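Local coordinates for protein subclass B3 metallo-beta-lactamase (Sphingobium indicum, PDB 7LUU) that probably hydrolyses beta-lactam antibiotics with a pair of zinc ions, as a subclass B3 metallo-beta-lactamase, at residues Y286-R289 with S290-L293; A295-L298 with A299-R303. All coordinates share one frame; numbering follows the deposited sequence.

Contact 1: residues Y286-R289 with S290-L293; sequences YAER and SRRL. With GOL (glycerol), chain B.
R289 reaches L293 and E288 reaches R291 and R292 within one alpha-helix, 282-300, where i to i+3 and i to i+4 spacing brings side chains of successive turns together. The long arm of R289, extended from CG to NE, carries its guanidinium to L293, whose CD1 lies over one face, 3.6 Å above the plane and toward its rim. With NH2 hydrogen-bonded to N227, arginine here combines a tied polar end with a flat face suited to a methyl group. R292 folds back at chi3 (-42°) and lays its guanidinium over the backbone of R289, with CA of R289 3.5 Å above the plane; its CG packs 3.4 Å from OE2 of E288. E288 leaves with CG anti to the backbone N (chi1 -176°) and bends at chi2, which brings OE1 toward R291. S290, small enough for the buried side, bonds through OG to L226 and Y252. The direct salt bridge from E288 OE1 to R291 NE is long, 3.6 Å. A glycerol, probably from the crystallisation liquor, bridges the gap: its O1 donates to OE1 of E288 and accepts from NE of R291. R291 NH1 also binds glycerol O2 at 2.7 Å.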
loop_
_atom_site.group_PDB
_atom_site.type_symbol
_atom_site.label_atom_id
_atom_site.label_comp_id
_atom_site.label_asym_id
_atom_site.label_seq_id
_atom_site.Cartn_x
_atom_site.Cartn_y
_atom_site.Cartn_z
ATOM N N TYR A 286 3.172 -7.989 13.047
ATOM C CA TYR A 286 3.347 -6.740 12.318
ATOM C C TYR A 286 2.767 -5.584 13.118
ATOM O O TYR A 286 3.371 -4.511 13.214
ATOM C CB TYR A 286 2.673 -6.876 10.959
ATOM C CG TYR A 286 2.762 -5.702 9.981
ATOM C CD1 TYR A 286 3.943 -5.424 9.304
ATOM C CD2 TYR A 286 1.663 -4.853 9.796
ATOM C CE1 TYR A 286 4.007 -4.371 8.372
ATOM C CE2 TYR A 286 1.716 -3.796 8.885
ATOM C CZ TYR A 286 2.888 -3.549 8.213
ATOM O OH TYR A 286 2.952 -2.572 7.265
ATOM N N ALA A 287 1.548 -5.763 13.635
ATOM C CA ALA A 287 0.927 -4.711 14.456
ATOM C C ALA A 287 1.739 -4.453 15.717
ATOM O O ALA A 287 1.908 -3.307 16.114
ATOM C CB ALA A 287 -0.486 -5.107 14.825
ATOM N N GLU A 288 2.223 -5.510 16.380
ATOM C CA GLU A 288 2.994 -5.299 17.610
ATOM C C GLU A 288 4.268 -4.513 17.341
ATOM O O GLU A 288 4.675 -3.684 18.183
ATOM C CB GLU A 288 3.354 -6.626 18.269
ATOM C CG GLU A 288 4.074 -6.402 19.621
ATOM C CD GLU A 288 3.242 -5.555 20.619
ATOM O OE1 GLU A 288 1.991 -5.732 20.735
ATOM O OE2 GLU A 288 3.861 -4.674 21.264
ATOM N N ARG A 289 4.934 -4.782 16.198
ATOM C CA ARG A 289 6.104 -3.965 15.786
ATOM C C ARG A 289 5.768 -2.485 15.737
ATOM O O ARG A 289 6.522 -1.644 16.292
ATOM C CB ARG A 289 6.672 -4.446 14.422
ATOM C CG ARG A 289 7.652 -3.425 13.690
ATOM C CD ARG A 289 8.115 -3.850 12.283
ATOM N NE ARG A 289 9.180 -2.927 11.815
ATOM C CZ ARG A 289 8.924 -1.737 11.240
ATOM N NH1 ARG A 289 9.897 -0.903 10.893
ATOM N NH2 ARG A 289 7.660 -1.386 10.999
ATOM N N SER A 290 4.623 -2.155 15.093
ATOM C CA SER A 290 4.180 -0.765 15.010
ATOM C C SER A 290 3.870 -0.216 16.398
ATOM O O SER A 290 4.276 0.897 16.739
ATOM C CB SER A 290 2.951 -0.660 14.119
ATOM O OG SER A 290 2.448 0.673 14.153
ATOM N N ARG A 291 3.139 -0.992 17.200
ATOM C CA ARG A 291 2.802 -0.515 18.539
ATOM C C ARG A 291 4.051 -0.147 19.299
ATOM O O ARG A 291 4.076 0.893 20.003
ATOM C CB ARG A 291 1.996 -1.564 19.295
ATOM C CG ARG A 291 1.419 -1.020 20.613
ATOM C CD ARG A 291 0.845 -2.192 21.417
ATOM N NE ARG A 291 -0.273 -2.889 20.746
ATOM C CZ ARG A 291 -1.547 -2.497 20.772
ATOM N NH1 ARG A 291 -2.473 -3.240 20.156
ATOM N NH2 ARG A 291 -1.907 -1.367 21.398
ATOM N N ARG A 292 5.099 -0.987 19.202
ATOM C CA ARG A 292 6.337 -0.686 19.929
ATOM C C ARG A 292 6.991 0.594 19.411
ATOM O O ARG A 292 7.509 1.394 20.203
ATOM C CB ARG A 292 7.324 -1.851 19.821
ATOM C CG ARG A 292 6.840 -3.118 20.574
ATOM C CD ARG A 292 7.970 -4.211 20.688
ATOM N NE ARG A 292 8.738 -4.347 19.430
ATOM C CZ ARG A 292 8.497 -5.228 18.450
ATOM N NH1 ARG A 292 7.520 -6.131 18.575
ATOM N NH2 ARG A 292 9.250 -5.212 17.342
ATOM N N LEU A 293 6.974 0.797 18.088
ATOM C CA LEU A 293 7.542 2.019 17.534
ATOM C C LEU A 293 6.746 3.250 17.988
ATOM O O LEU A 293 7.349 4.300 18.265
ATOM C CB LEU A 293 7.551 1.983 16.012
ATOM C CG LEU A 293 8.580 0.981 15.441
ATOM C CD1 LEU A 293 8.232 0.823 13.965
ATOM C CD2 LEU A 293 10.001 1.437 15.602
HETATM C C1 GOL B . -0.851 -6.245 18.592
HETATM O O1 GOL B . -0.353 -5.132 19.308
HETATM C C2 GOL B . -2.345 -5.935 18.233
HETATM O O2 GOL B . -3.130 -5.704 19.351
HETATM C C3 GOL B . -2.846 -7.123 17.390
HETATM O O3 GOL B . -2.739 -8.260 18.195
#

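Contact 2: residues A295-L298 with A299-R303; sequences AKRL and AEERR
A299, first residue of 299-303, gives its N-H to A295 O (3.0 Å), and its methyl rests against that same carbonyl, compact on an exposed helical turn. E300 follows with a backbone bond to K296 O. Its extended chain runs back along the preceding turn, so that OE2 comes within 4.2 Å of K296 NZ, opposite charges too far apart for a salt bridge, and OE1 lies 3.7 Å from CD of R297. E301 forms a salt bridge with R297. The arginine, its CG opposite its own N (chi1 170°) and its chain kinked at chi2 (61°), turns its guanidinium edge to the carboxylate; NE reaches OE2 of E301 at 2.7 Å, near the guanidinium plane and on the anti lone pair, and NH2 adds a weak bond to the same oxygen. The two planes are inclined by 52°. F236 N also binds this OE2, T237 holds OE1, and S230 takes R297 NH2, which would hold the ion pair in place. At R302, CG packs 3.4 Å from L298 O as the chain leaves the helix. The i to i+4 Arg-Glu salt bridge and the overlapping type I turn E300-R303 mark the C-terminal end of an alpha-helix.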
loop_
_atom_site.group_PDB
_atom_site.type_symbol
_atom_site.label_atom_id
_atom_site.label_comp_id
_atom_site.label_asym_id
_atom_site.label_seq_id
_atom_site.Cartn_x
_atom_site.Cartn_y
_atom_site.Cartn_z
ATOM N N ALA A 295 4.902 3.556 20.728
ATOM C CA ALA A 295 5.157 3.813 22.145
ATOM C C ALA A 295 6.470 4.553 22.322
ATOM O O ALA A 295 6.603 5.433 23.208
ATOM C CB ALA A 295 5.191 2.479 22.924
ATOM N N LYS A 296 7.489 4.126 21.576
ATOM C CA LYS A 296 8.795 4.775 21.686
ATOM C C LYS A 296 8.704 6.235 21.229
ATOM O O LYS A 296 9.290 7.136 21.861
ATOM C CB LYS A 296 9.828 3.994 20.877
ATOM C CG LYS A 296 11.215 4.534 20.976
ATOM C CD LYS A 296 12.160 3.879 19.947
ATOM C CE LYS A 296 13.526 3.589 20.575
ATOM N NZ LYS A 296 14.631 4.154 19.739
ATOM N N ARG A 297 7.949 6.487 20.159
ATOM C CA ARG A 297 7.795 7.837 19.638
ATOM C C ARG A 297 7.049 8.730 20.634
ATOM O O ARG A 297 7.484 9.861 20.892
ATOM C CB ARG A 297 7.089 7.799 18.275
ATOM C CG ARG A 297 6.677 9.177 17.763
ATOM C CD ARG A 297 7.865 10.098 17.569
ATOM N NE ARG A 297 7.377 11.439 17.198
ATOM C CZ ARG A 297 7.448 11.963 15.967
ATOM N NH1 ARG A 297 8.067 11.306 14.957
ATOM N NH2 ARG A 297 6.915 13.181 15.758
ATOM N N LEU A 298 5.941 8.225 21.216
ATOM C CA LEU A 298 5.188 9.006 22.208
ATOM C C LEU A 298 6.065 9.343 23.390
ATOM O O LEU A 298 6.005 10.454 23.929
ATOM C CB LEU A 298 3.941 8.247 22.648
ATOM C CG LEU A 298 2.896 7.901 21.574
ATOM C CD1 LEU A 298 1.764 7.139 22.266
ATOM C CD2 LEU A 298 2.316 9.110 20.933
ATOM N N ALA A 299 6.843 8.379 23.858
ATOM C CA ALA A 299 7.709 8.662 24.995
ATOM C C ALA A 299 8.738 9.724 24.620
ATOM O O ALA A 299 9.070 10.605 25.435
ATOM C CB ALA A 299 8.389 7.373 25.417
ATOM N N GLU A 300 9.285 9.629 23.400
ATOM C CA GLU A 300 10.271 10.606 22.945
ATOM C C GLU A 300 9.728 12.008 23.016
ATOM O O GLU A 300 10.454 12.944 23.378
ATOM C CB GLU A 300 10.699 10.338 21.486
ATOM C CG GLU A 300 11.639 9.161 21.372
ATOM C CD GLU A 300 11.872 8.692 19.909
ATOM O OE1 GLU A 300 11.098 9.085 18.975
ATOM O OE2 GLU A 300 12.826 7.894 19.716
ATOM N N GLU A 301 8.440 12.170 22.731
ATOM C CA GLU A 301 7.785 13.478 22.763
ATOM C C GLU A 301 7.437 13.934 24.164
ATOM O O GLU A 301 6.921 15.047 24.317
ATOM C CB GLU A 301 6.479 13.450 21.913
ATOM C CG GLU A 301 6.709 13.147 20.428
ATOM C CD GLU A 301 5.462 13.359 19.599
ATOM O OE1 GLU A 301 4.470 13.913 20.121
ATOM O OE2 GLU A 301 5.503 12.988 18.399
ATOM N N ARG A 302 7.642 13.090 25.181
ATOM C CA ARG A 302 7.228 13.408 26.539
ATOM C C ARG A 302 8.466 13.476 27.434
ATOM O O ARG A 302 8.361 13.516 28.686
ATOM C CB ARG A 302 6.185 12.392 27.042
ATOM C CG ARG A 302 4.848 12.558 26.394
ATOM C CD ARG A 302 4.223 13.877 26.840
ATOM N NE ARG A 302 2.876 14.047 26.375
ATOM C CZ ARG A 302 2.130 15.116 26.643
ATOM N NH1 ARG A 302 2.575 16.143 27.369
ATOM N NH2 ARG A 302 0.931 15.143 26.153
ATOM N N ARG A 303 9.635 13.510 26.803
ATOM C CA ARG A 303 10.924 13.620 27.480
ATOM C C ARG A 303 11.313 15.075 27.498
ATOM O O ARG A 303 11.175 15.772 26.494
ATOM C CB ARG A 303 11.993 12.837 26.714
ATOM C CG ARG A 303 12.559 11.763 27.527
ATOM C CD ARG A 303 13.899 11.302 27.055
ATOM N NE ARG A 303 13.914 10.853 25.680
ATOM C CZ ARG A 303 13.288 9.761 25.230
ATOM N NH1 ARG A 303 12.542 8.992 26.039
ATOM N NH2 ARG A 303 13.408 9.439 23.954
#

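In the fold
Contacts 1 and 2 follow in series along helix 282-300, their centres about 14 Å apart, and touch each other only through chain continuity. Contact 1, its centre about 17 Å from the centre of the chain, has a buried side: Y286, A287, S290 and R291 meet helix 242-257. Contact 2, its centre about 26 Å from the centre of the chain, is a surface contact near the C-terminus, joined to the loop around F236 and T237. Neither contact supplies a zinc ligand. The side chain of Y286 is about 7 Å from that of H267, a zinc ligand, and about 9 Å from a zinc ion, whereas the side chain of R297 is about 13 Å from a zinc ion.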